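Local coordinates for heterokaryon incompatibility protein s (Podospora anserina, PDB 2WVQ), which forms the [het-s] prion and drives heterokaryon incompatibility, meeting het-S from incompatible cells to trigger a lethal reaction after cell fusion, at residues Asn24-Phe29 against Ile51-Leu56. The protein carries 2 engineered substitutions. Sequence-based numbering, arbitrary orientation.
Engineered in segment 24-29: Ala27 (natural residue Asp).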
loop_
_atom_site.group_PDB
_atom_site.type_symbol
_atom_site.label_atom_id
_atom_site.label_comp_id
_atom_site.label_asym_id
_atom_site.label_seq_id
_atom_site.Cartn_x
_atom_site.Cartn_y
_atom_site.Cartn_z
ATOM N N ASN A 24 -10.827 15.178 -1.953
ATOM C CA ASN A 24 -9.522 14.870 -2.606
ATOM C C ASN A 24 -9.321 13.416 -3.045
ATOM O O ASN A 24 -8.800 13.174 -4.149
ATOM C CB ASN A 24 -8.362 15.405 -1.738
ATOM C CG ASN A 24 -8.366 16.947 -1.662
ATOM O OD1 ASN A 24 -8.990 17.609 -2.501
ATOM N ND2 ASN A 24 -7.670 17.519 -0.678
ATOM N N CYS A 25 -9.738 12.470 -2.204
ATOM C CA CYS A 25 -9.755 11.040 -2.485
ATOM C C CYS A 25 -10.577 10.724 -3.736
ATOM O O CYS A 25 -10.110 10.023 -4.666
ATOM C CB CYS A 25 -10.290 10.209 -1.276
ATOM S SG CYS A 25 -9.227 10.088 0.201
ATOM N N VAL A 26 -11.808 11.225 -3.763
ATOM C CA VAL A 26 -12.704 10.990 -4.933
ATOM C C VAL A 26 -12.039 11.581 -6.190
ATOM O O VAL A 26 -11.947 10.922 -7.225
ATOM C CB VAL A 26 -14.138 11.569 -4.711
ATOM C CG1 VAL A 26 -15.042 11.389 -6.045
ATOM C CG2 VAL A 26 -14.792 10.900 -3.490
ATOM N N ALA A 27 -11.496 12.789 -6.070
ATOM C CA ALA A 27 -10.814 13.423 -7.207
ATOM C C ALA A 27 -9.555 12.679 -7.704
ATOM O O ALA A 27 -9.206 12.822 -8.893
ATOM C CB ALA A 27 -10.525 14.886 -6.936
ATOM N N CYS A 28 -8.916 11.878 -6.840
ATOM C CA CYS A 28 -7.727 11.038 -7.204
ATOM C C CYS A 28 -7.997 10.108 -8.355
ATOM O O CYS A 28 -7.145 9.954 -9.209
ATOM C CB CYS A 28 -7.217 10.190 -6.044
ATOM S SG CYS A 28 -6.160 11.047 -4.811
ATOM N N PHE A 29 -9.163 9.472 -8.337
ATOM C CA PHE A 29 -9.648 8.628 -9.425
ATOM C C PHE A 29 -9.681 9.260 -10.843
ATOM O O PHE A 29 -9.555 8.548 -11.827
ATOM C CB PHE A 29 -11.044 8.051 -9.097
ATOM C CG PHE A 29 -11.055 6.944 -8.027
ATOM C CD1 PHE A 29 -11.311 7.247 -6.655
ATOM C CD2 PHE A 29 -10.884 5.626 -8.393
ATOM C CE1 PHE A 29 -11.336 6.243 -5.675
ATOM C CE2 PHE A 29 -10.942 4.592 -7.415
ATOM C CZ PHE A 29 -11.166 4.916 -6.040
ATOM N N ILE A 51 -16.509 2.014 -10.229
ATOM C CA ILE A 51 -17.340 1.467 -9.156
ATOM C C ILE A 51 -16.773 1.718 -7.765
ATOM O O ILE A 51 -17.548 2.062 -6.855
ATOM C CB ILE A 51 -17.704 -0.014 -9.382
ATOM C CG1 ILE A 51 -18.680 -0.131 -10.552
ATOM C CG2 ILE A 51 -18.322 -0.650 -8.136
ATOM C CD1 ILE A 51 -18.705 -1.523 -11.127
ATOM N N ALA A 52 -15.457 1.566 -7.589
ATOM C CA ALA A 52 -14.809 1.899 -6.305
ATOM C C ALA A 52 -14.977 3.384 -5.989
ATOM O O ALA A 52 -15.218 3.774 -4.812
ATOM C CB ALA A 52 -13.317 1.513 -6.297
ATOM N N LYS A 53 -14.845 4.213 -7.023
ATOM C CA LYS A 53 -15.062 5.652 -6.885
ATOM C C LYS A 53 -16.540 5.934 -6.544
ATOM O O LYS A 53 -16.833 6.791 -5.722
ATOM C CB LYS A 53 -14.650 6.383 -8.158
ATOM C CG LYS A 53 -14.830 7.888 -8.116
ATOM C CD LYS A 53 -14.686 8.522 -9.525
ATOM C CE LYS A 53 -14.148 9.955 -9.374
ATOM N NZ LYS A 53 -14.201 10.708 -10.639
ATOM N N ALA A 54 -17.459 5.208 -7.177
ATOM C CA ALA A 54 -18.911 5.410 -6.918
ATOM C C ALA A 54 -19.256 5.019 -5.475
ATOM O O ALA A 54 -20.098 5.644 -4.818
ATOM C CB ALA A 54 -19.771 4.578 -7.917
ATOM N N ARG A 55 -18.594 3.982 -4.983
ATOM C CA ARG A 55 -18.914 3.465 -3.670
ATOM C C ARG A 55 -18.366 4.360 -2.551
ATOM O O ARG A 55 -19.040 4.557 -1.494
ATOM C CB ARG A 55 -18.455 2.032 -3.523
ATOM C CG ARG A 55 -19.045 1.380 -2.284
ATOM C CD ARG A 55 -18.205 0.256 -1.819
ATOM N NE ARG A 55 -18.467 -0.128 -0.437
ATOM C CZ ARG A 55 -17.707 -0.985 0.236
ATOM N NH1 ARG A 55 -16.640 -1.541 -0.353
ATOM N NH2 ARG A 55 -17.991 -1.277 1.493
ATOM N N LEU A 56 -17.170 4.907 -2.791
ATOM C CA LEU A 56 -16.547 5.896 -1.914
ATOM C C LEU A 56 -17.428 7.170 -1.889
ATOM O O LEU A 56 -17.784 7.700 -0.808
ATOM C CB LEU A 56 -15.105 6.233 -2.382
ATOM C CG LEU A 56 -14.285 7.327 -1.645
ATOM C CD1 LEU A 56 -14.036 7.012 -0.204
ATOM C CD2 LEU A 56 -12.930 7.696 -2.330
HETATM O O HOH W 1 -12.763 8.966 -12.557
#
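Lys53 NZ is gripped twice: by a salt bridge to Glu30, next in the chain after Phe29, and by a hydrogen bond of 3.0 Å from NZ to a water, which in turn donates a weak one to Phe29 O. The ammonium thus ties helix 42-62 to Phe29 and Glu30, the chain that follows on from helix 18-28; the segments here, 24-28 and 51-56, run nearly antiparallel (165°) in the buried centre of the mainly helical HeLo domain, the globular part of this prion protein. With CG anti to the backbone N (chi1 -180°) and the chain extended beyond it, Lys53 runs its methylenes past Phe29, in the opposite direction. Lys53 CB sits over one face of the Phe29 ring in a CH-pi contact, 3.7 Å from its centroid, while Lys53 CE lies 3.2 Å from Val26 O. The negative Glu30 probably favours a charged lysine here. Phe95, from helix 79-108, meets the Phe29 ring edge-to-face, and Val167 of helix 157-176 touches both Phe29 and Ala52. Farther along, Leu56 reaches across with CG anti to its backbone N (chi1 176°). Leu56 CD2 touches three residues at once: Cys25 CB at 3.8 Å, Val26 CG2 at 3.9 Å and, at the ring edge, Phe29 CE1 at 4.0 Å.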